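Local coordinates for protein Tas1 (Pseudomonas aeruginosa, PDB 6OX6) that acts as a type VI secretion toxin that pyrophosphorylates adenosine nucleotides to (p)ppApp, draining ADP and ATP from competitor cells, at residues A[268-273]-A[323-328]; A[344-349]-A[367-372]. All coordinates share one frame; numbering follows the deposited sequence.

Interaction 1: residues A[268-273]-A[323-328]; sequences DGLAAK and AAELAN
Leu270 and Leu326 meet through one methyl each. CD1 of Leu270 lies 3.7 Å from CD2 of Leu326. Both leucines carry CG opposite the carbonyl carbon and beside the backbone N (chi1 -57° for Leu270 and -61° for Leu326). Leu270 leaves its helix toward the partner. Leu326 starts out at an angle to the gap and reaches it with CD2. The two side chains cross at a slant, and both are buried.

The other branch of Leu270 turns to Glu325. CD2 of Leu270 lies against the aliphatic part of the glutamate, 3.4 Å from CB of Glu325. The two side chains slide past each other in opposite directions. The modelled gap between CD2 of Leu270 and CG of Glu325 is too short for two carbons, so the fine detail here is doubtful.

The segments belong to helices 256-273 and 319-328. Both helices pack on the mixed five-stranded sheet of this alpha/beta toxin domain. They run roughly antiparallel, with segment axes 11.1 Å apart at closest approach and 149° between their directions. At that spacing the leucine branches and the CB-CG part of Glu325 fill the gap between the helices. Asp268 and Ala271 touch strand 277-280. Leu326 reaches Ile362 and Val364 of strand 359-365. Leu326 thus touches both Leu270 of the neighbouring helix and the sheet.

Charge is found at the outer margin. Lys273 NZ stands 4.3 Å from Glu325 OE1, too far for a salt bridge. The attraction is probably weak, and the position of that oxygen is uncertain. Glu325 OE1 is also paired with His274 NE2 in a weak hydrogen bond, which shares that doubt. Lys273 itself is exposed.

Interaction 2: residues A[344-349]-A[367-372]; sequences GYSGVN and PEMIYA. With ACT (acetate ion), chain E.
Tyr345 and Met369 meet because one side chain extends and the other folds. Tyr345 has CG anti to the backbone N (chi1 -179°), which carries its ring out to the helix. Met369, a selenomethionine, bends at chi2 and again at chi3 (-58°), and this curls its methyl back toward the ring. CE of Met369 sits 3.3 Å from CD2 of Tyr345 and 3.4 Å from CE2 of Tyr345. The methyl approaches the ring obliquely.

Ser346 lines the same side chain. Its OG is 3.7 Å from SE of Met369, and its carbonyl O is 3.6 Å from CE of Met369. These are packing contacts, and they join helix 367-373 to the loop leading into the sheet. OG is hydrogen-bonded to Arg434 NH1 and the carbonyl O to Asn365 ND2.

Asn349, in the strand that follows, gives a weak hydrogen bond from ND2 to O of an acetate, 3.3 Å long and bent to 134°. Another acetate lies near the Tyr345 side chain. Both probably come from the crystallisation liquor, but may mark a pocket.

Arg60 of the Pa14_01140 chain packs on Tyr345, and Phe20 of that chain on Asn349. Within Tas1, strand 347-353 pairs with strands 332-336 and 359-365. Helix 367-373 follows the latter strand closely. Helix 419-435 borders the contact through Tyr430, which meets both Tyr345 and Met369, and through Arg434.

Interaction 1 lies toward the periphery, about 15 Å from the centre of the chain to its own centre, whereas interaction 2 is nearer, about 9 Å. Both are partly buried. Interaction 1 joins two helices that pack on the sheet; interaction 2 joins the loop leading into a strand to a helix. Leucine methyls packed on a leucine and on the aliphatic part of a glutamate make the first, with loose charges at its solvent side. In the second, a selenomethionine lies against an aromatic ring and a serine, close to bound acetate and the Pa14_01140 chain. The contact centres are about 17 Å apart. Strand 347-353 connects them, since Ala323 CB packs 4.0 Å from Val348 CG2.

Interaction 1: residues A[268-273]-A[323-328]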
ATOM      1  N   ASP A 268      -8.573  -9.183  15.591  1.00 53.35           N
ATOM      2  CA  ASP A 268      -8.828  -8.865  16.996  1.00 58.99           C
ATOM      3  C   ASP A 268      -8.185  -9.874  17.935  1.00 55.51           C
ATOM      4  O   ASP A 268      -7.765  -9.497  19.038  1.00 55.52           O
ATOM      5  CB  ASP A 268     -10.310  -8.718  17.298  1.00 67.38           C
ATOM      6  CG  ASP A 268     -10.559  -7.625  18.337  1.00 78.30           C
ATOM      7  OD1 ASP A 268     -11.645  -7.612  18.954  1.00 84.50           O
ATOM      8  OD2 ASP A 268      -9.647  -6.777  18.546  1.00 78.42           O
ATOM      9  N   GLY A 269      -8.044 -11.127  17.504  1.00 56.05           N
ATOM     10  CA  GLY A 269      -7.183 -12.055  18.207  1.00 55.87           C
ATOM     11  C   GLY A 269      -5.813 -11.456  18.439  1.00 53.30           C
ATOM     12  O   GLY A 269      -5.411 -11.222  19.585  1.00 54.71           O
ATOM     13  N   LEU A 270      -5.093 -11.167  17.354  1.00 51.60           N
ATOM     14  CA  LEU A 270      -3.733 -10.666  17.503  1.00 51.18           C
ATOM     15  C   LEU A 270      -3.696  -9.318  18.201  1.00 48.96           C
ATOM     16  O   LEU A 270      -2.741  -9.033  18.937  1.00 49.92           O
ATOM     17  CB  LEU A 270      -3.052 -10.562  16.152  1.00 52.75           C
ATOM     18  CG  LEU A 270      -3.016 -11.874  15.398  1.00 57.64           C
ATOM     19  CD1 LEU A 270      -2.969 -11.604  13.912  1.00 59.44           C
ATOM     20  CD2 LEU A 270      -1.797 -12.613  15.858  1.00 61.24           C
ATOM     21  N   ALA A 271      -4.698  -8.462  17.974  1.00 48.37           N
ATOM     22  CA  ALA A 271      -4.674  -7.160  18.637  1.00 53.50           C
ATOM     23  C   ALA A 271      -4.823  -7.319  20.142  1.00 55.44           C
ATOM     24  O   ALA A 271      -4.027  -6.782  20.920  1.00 55.36           O
ATOM     25  CB  ALA A 271      -5.768  -6.250  18.088  1.00 54.44           C
ATOM     26  N   ALA A 272      -5.829  -8.085  20.570  1.00 60.43           N
ATOM     27  CA  ALA A 272      -6.036  -8.306  21.996  1.00 61.12           C
ATOM     28  C   ALA A 272      -4.920  -9.127  22.641  1.00 59.80           C
ATOM     29  O   ALA A 272      -4.814  -9.124  23.867  1.00 62.06           O
ATOM     30  CB  ALA A 272      -7.391  -8.968  22.212  1.00 62.46           C
ATOM     31  N   LYS A 273      -4.074  -9.791  21.847  1.00 62.74           N
ATOM     32  CA  LYS A 273      -2.926 -10.527  22.377  1.00 64.48           C
ATOM     33  C   LYS A 273      -1.825  -9.600  22.888  1.00 63.94           C
ATOM     34  O   LYS A 273      -1.205  -9.879  23.923  1.00 62.42           O
ATOM     35  CB  LYS A 273      -2.360 -11.441  21.289  1.00 67.22           C
ATOM     36  CG  LYS A 273      -2.654 -12.917  21.463  1.00 74.19           C
ATOM     37  CD  LYS A 273      -1.522 -13.767  20.898  1.00 79.07           C
ATOM     38  CE  LYS A 273      -0.257 -13.634  21.754  1.00 83.84           C
ATOM     39  NZ  LYS A 273       0.938 -14.364  21.227  1.00 85.22           N
ATOM     40  N   ALA A 323       3.612  -8.595  12.896  1.00 39.87           N
ATOM     41  CA  ALA A 323       4.001  -8.934  11.528  1.00 38.50           C
ATOM     42  C   ALA A 323       4.327 -10.420  11.388  1.00 32.12           C
ATOM     43  O   ALA A 323       3.853 -11.094  10.461  1.00 31.48           O
ATOM     44  CB  ALA A 323       5.202  -8.090  11.105  1.00 31.74           C
ATOM     45  N   ALA A 324       5.163 -10.935  12.293  1.00 33.10           N
ATOM     46  CA  ALA A 324       5.541 -12.352  12.265  1.00 36.68           C
ATOM     47  C   ALA A 324       4.324 -13.253  12.437  1.00 38.77           C
ATOM     48  O   ALA A 324       4.255 -14.344  11.856  1.00 35.98           O
ATOM     49  CB  ALA A 324       6.560 -12.636  13.364  1.00 34.98           C
ATOM     50  N   GLU A 325       3.357 -12.780  13.217  1.00 41.81           N
ATOM     51  CA  GLU A 325       2.132 -13.526  13.468  1.00 46.37           C
ATOM     52  C   GLU A 325       1.319 -13.709  12.190  1.00 40.78           C
ATOM     53  O   GLU A 325       0.833 -14.805  11.910  1.00 39.77           O
ATOM     54  CB  GLU A 325       1.287 -12.824  14.533  1.00 56.11           C
ATOM     55  CG  GLU A 325       1.189 -13.583  15.846  1.00 68.48           C
ATOM     56  CD  GLU A 325       2.132 -13.042  16.904  1.00 78.92           C
ATOM     57  OE1 GLU A 325       1.732 -12.118  17.642  1.00 82.95           O
ATOM     58  OE2 GLU A 325       3.273 -13.540  16.995  1.00 82.14           O
ATOM     59  N   LEU A 326       1.171 -12.637  11.416  1.00 33.42           N
ATOM     60  CA  LEU A 326       0.412 -12.708  10.177  1.00 32.89           C
ATOM     61  C   LEU A 326       1.133 -13.588   9.162  1.00 32.22           C
ATOM     62  O   LEU A 326       0.500 -14.302   8.370  1.00 31.55           O
ATOM     63  CB  LEU A 326       0.195 -11.283   9.624  1.00 36.18           C
ATOM     64  CG  LEU A 326      -0.592 -10.293  10.508  1.00 38.91           C
ATOM     65  CD1 LEU A 326      -0.414  -8.843  10.044  1.00 32.12           C
ATOM     66  CD2 LEU A 326      -2.050 -10.628  10.484  1.00 33.32           C
ATOM     67  N   ALA A 327       2.466 -13.516   9.157  1.00 32.98           N
ATOM     68  CA  ALA A 327       3.258 -14.363   8.278  1.00 35.07           C
ATOM     69  C   ALA A 327       3.016 -15.826   8.604  1.00 36.91           C
ATOM     70  O   ALA A 327       2.770 -16.640   7.707  1.00 31.54           O
ATOM     71  CB  ALA A 327       4.741 -14.016   8.408  1.00 31.13           C
ATOM     72  N   ASN A 328       3.032 -16.170   9.897  1.00 39.11           N
ATOM     73  CA  ASN A 328       2.814 -17.557  10.290  1.00 39.48           C
ATOM     74  C   ASN A 328       1.434 -18.066   9.899  1.00 42.05           C
ATOM     75  O   ASN A 328       1.225 -19.280   9.852  1.00 43.38           O
ATOM     76  CB  ASN A 328       3.039 -17.711  11.790  1.00 40.37           C
ATOM     77  CG  ASN A 328       4.495 -17.639  12.139  1.00 41.91           C
ATOM     78  OD1 ASN A 328       5.341 -18.062  11.350  1.00 43.99           O
ATOM     79  ND2 ASN A 328       4.807 -17.052  13.281  1.00 40.07           N
TER

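Interaction 2: residues A[344-349]-A[367-372]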
ATOM      1  N   GLY A 344       9.904   7.619   3.254  1.00 17.85           N
ATOM      2  CA  GLY A 344      10.323   7.438   4.641  1.00 19.53           C
ATOM      3  C   GLY A 344       9.266   6.910   5.584  1.00 20.71           C
ATOM      4  O   GLY A 344       9.467   6.938   6.807  1.00 20.32           O
ATOM      5  N   TYR A 345       8.168   6.384   5.058  1.00 17.98           N
ATOM      6  CA  TYR A 345       7.132   5.825   5.905  1.00 18.14           C
ATOM      7  C   TYR A 345       7.605   4.487   6.489  1.00 20.52           C
ATOM      8  O   TYR A 345       8.521   3.845   5.964  1.00 23.01           O
ATOM      9  CB  TYR A 345       5.839   5.664   5.085  1.00 18.24           C
ATOM     10  CG  TYR A 345       4.636   5.117   5.846  1.00 26.11           C
ATOM     11  CD1 TYR A 345       4.057   3.914   5.478  1.00 38.25           C
ATOM     12  CD2 TYR A 345       4.103   5.801   6.933  1.00 27.44           C
ATOM     13  CE1 TYR A 345       2.957   3.395   6.173  1.00 44.64           C
ATOM     14  CE2 TYR A 345       3.008   5.309   7.629  1.00 36.30           C
ATOM     15  CZ  TYR A 345       2.440   4.107   7.232  1.00 46.81           C
ATOM     16  OH  TYR A 345       1.370   3.585   7.902  1.00 56.55           O
ATOM     17  N   SER A 346       7.018   4.094   7.626  1.00 20.49           N
ATOM     18  CA  SER A 346       7.257   2.760   8.174  1.00 28.29           C
ATOM     19  C   SER A 346       5.947   2.169   8.676  1.00 26.76           C
ATOM     20  O   SER A 346       5.034   2.893   9.068  1.00 25.97           O
ATOM     21  CB  SER A 346       8.307   2.762   9.309  1.00 34.95           C
ATOM     22  OG  SER A 346       8.001   3.739  10.288  1.00 36.13           O
ATOM     23  N   GLY A 347       5.856   0.849   8.644  1.00 29.75           N
ATOM     24  CA  GLY A 347       4.615   0.166   8.952  1.00 26.82           C
ATOM     25  C   GLY A 347       4.610  -1.212   8.319  1.00 29.39           C
ATOM     26  O   GLY A 347       5.561  -1.625   7.662  1.00 26.95           O
ATOM     27  N   VAL A 348       3.506  -1.920   8.523  1.00 30.16           N
ATOM     28  CA  VAL A 348       3.348  -3.273   8.003  1.00 29.00           C
ATOM     29  C   VAL A 348       2.079  -3.326   7.188  1.00 27.78           C
ATOM     30  O   VAL A 348       1.053  -2.767   7.591  1.00 28.31           O
ATOM     31  CB  VAL A 348       3.285  -4.330   9.124  1.00 28.09           C
ATOM     32  CG1 VAL A 348       2.927  -5.724   8.552  1.00 30.20           C
ATOM     33  CG2 VAL A 348       4.577  -4.348   9.863  1.00 29.30           C
ATOM     34  N   ASN A 349       2.145  -4.011   6.053  1.00 28.38           N
ATOM     35  CA  ASN A 349       0.959  -4.341   5.278  1.00 25.68           C
ATOM     36  C   ASN A 349       0.994  -5.829   4.965  1.00 27.39           C
ATOM     37  O   ASN A 349       2.057  -6.407   4.733  1.00 28.29           O
ATOM     38  CB  ASN A 349       0.873  -3.499   3.986  1.00 41.28           C
ATOM     39  CG  ASN A 349      -0.506  -3.535   3.354  1.00 46.48           C
ATOM     40  OD1 ASN A 349      -1.436  -4.152   3.882  1.00 47.78           O
ATOM     41  ND2 ASN A 349      -0.658  -2.833   2.235  1.00 50.54           N
ATOM     42  N   PRO A 367       0.763   3.886  17.137  1.00 36.80           N
ATOM     43  CA  PRO A 367       0.006   5.146  17.206  1.00 34.33           C
ATOM     44  C   PRO A 367       0.808   6.343  16.714  1.00 29.31           C
ATOM     45  O   PRO A 367       0.234   7.250  16.093  1.00 28.54           O
ATOM     46  CB  PRO A 367      -0.348   5.274  18.700  1.00 35.40           C
ATOM     47  CG  PRO A 367      -0.201   3.882  19.267  1.00 35.72           C
ATOM     48  CD  PRO A 367       0.896   3.245  18.460  1.00 37.18           C
ATOM     49  N   GLU A 368       2.119   6.358  16.945  1.00 26.91           N
ATOM     50  CA  GLU A 368       2.920   7.505  16.533  1.00 32.38           C
ATOM     51  C   GLU A 368       2.926   7.652  15.019  1.00 31.15           C
ATOM     52  O   GLU A 368       2.805   8.764  14.489  1.00 30.70           O
ATOM     53  CB  GLU A 368       4.353   7.373  17.065  1.00 38.10           C
ATOM     54  CG  GLU A 368       4.465   7.498  18.581  1.00 49.72           C
ATOM     55  CD  GLU A 368       3.858   6.306  19.348  1.00 56.73           C
ATOM     56  OE1 GLU A 368       3.582   5.257  18.719  1.00 56.03           O
ATOM     57  OE2 GLU A 368       3.646   6.420  20.580  1.00 61.21           O
HETATM   58  N   MSE A 369       3.070   6.533  14.317  1.00 30.18           N
HETATM   59  CA  MSE A 369       3.112   6.543  12.865  1.00 28.23           C
HETATM   60  C   MSE A 369       1.796   6.956  12.269  1.00 24.94           C
HETATM   61  O   MSE A 369       1.780   7.693  11.260  1.00 23.07           O
HETATM   62  CB  MSE A 369       3.469   5.147  12.366  1.00 28.18           C
HETATM   63  CG  MSE A 369       4.962   4.882  12.510  1.00 34.55           C
HETATM   64 SE   MSE A 369       5.974   6.400  11.769  0.71 46.96          SE
HETATM   65  CE  MSE A 369       5.231   6.361   9.945  1.00 41.03           C
ATOM     66  N   ILE A 370       0.696   6.506  12.862  1.00 25.74           N
ATOM     67  CA  ILE A 370      -0.639   6.832  12.360  1.00 20.60           C
ATOM     68  C   ILE A 370      -0.960   8.299  12.610  1.00 21.87           C
ATOM     69  O   ILE A 370      -1.506   8.991  11.742  1.00 23.14           O
ATOM     70  CB  ILE A 370      -1.685   5.910  12.998  1.00 20.65           C
ATOM     71  CG1 ILE A 370      -1.592   4.523  12.336  1.00 24.26           C
ATOM     72  CG2 ILE A 370      -3.110   6.547  12.837  1.00 20.22           C
ATOM     73  CD1 ILE A 370      -2.154   3.400  13.162  1.00 26.86           C
ATOM     74  N   TYR A 371      -0.638   8.792  13.803  1.00 22.27           N
ATOM     75  CA  TYR A 371      -0.720  10.219  14.073  1.00 23.93           C
ATOM     76  C   TYR A 371       0.005  11.014  12.998  1.00 24.72           C
ATOM     77  O   TYR A 371      -0.514  12.003  12.468  1.00 24.29           O
ATOM     78  CB  TYR A 371      -0.111  10.511  15.447  1.00 22.77           C
ATOM     79  CG  TYR A 371      -0.130  11.957  15.819  1.00 24.47           C
ATOM     80  CD1 TYR A 371       1.035  12.716  15.823  1.00 30.00           C
ATOM     81  CD2 TYR A 371      -1.317  12.574  16.169  1.00 26.74           C
ATOM     82  CE1 TYR A 371       1.008  14.064  16.175  1.00 28.75           C
ATOM     83  CE2 TYR A 371      -1.363  13.904  16.509  1.00 29.91           C
ATOM     84  CZ  TYR A 371      -0.196  14.641  16.508  1.00 33.01           C
ATOM     85  OH  TYR A 371      -0.264  15.965  16.853  1.00 37.98           O
ATOM     86  N   ALA A 372       1.206  10.567  12.653  1.00 22.98           N
ATOM     87  CA  ALA A 372       2.030  11.308  11.713  1.00 25.80           C
ATOM     88  C   ALA A 372       1.423  11.302  10.322  1.00 23.51           C
ATOM     89  O   ALA A 372       1.397  12.339   9.645  1.00 23.14           O
ATOM     90  CB  ALA A 372       3.433  10.713  11.687  1.00 23.43           C
TER
HETATM   91  C   ACT E 503       0.906   1.098   2.575  1.00 83.24           C
HETATM   92  O   ACT E 503       0.867   0.081   1.795  1.00 82.84           O
HETATM   93  OXT ACT E 503       0.318   1.287   3.684  1.00 84.80           O
HETATM   94  CH3 ACT E 503       1.810   2.269   2.097  1.00 81.62           C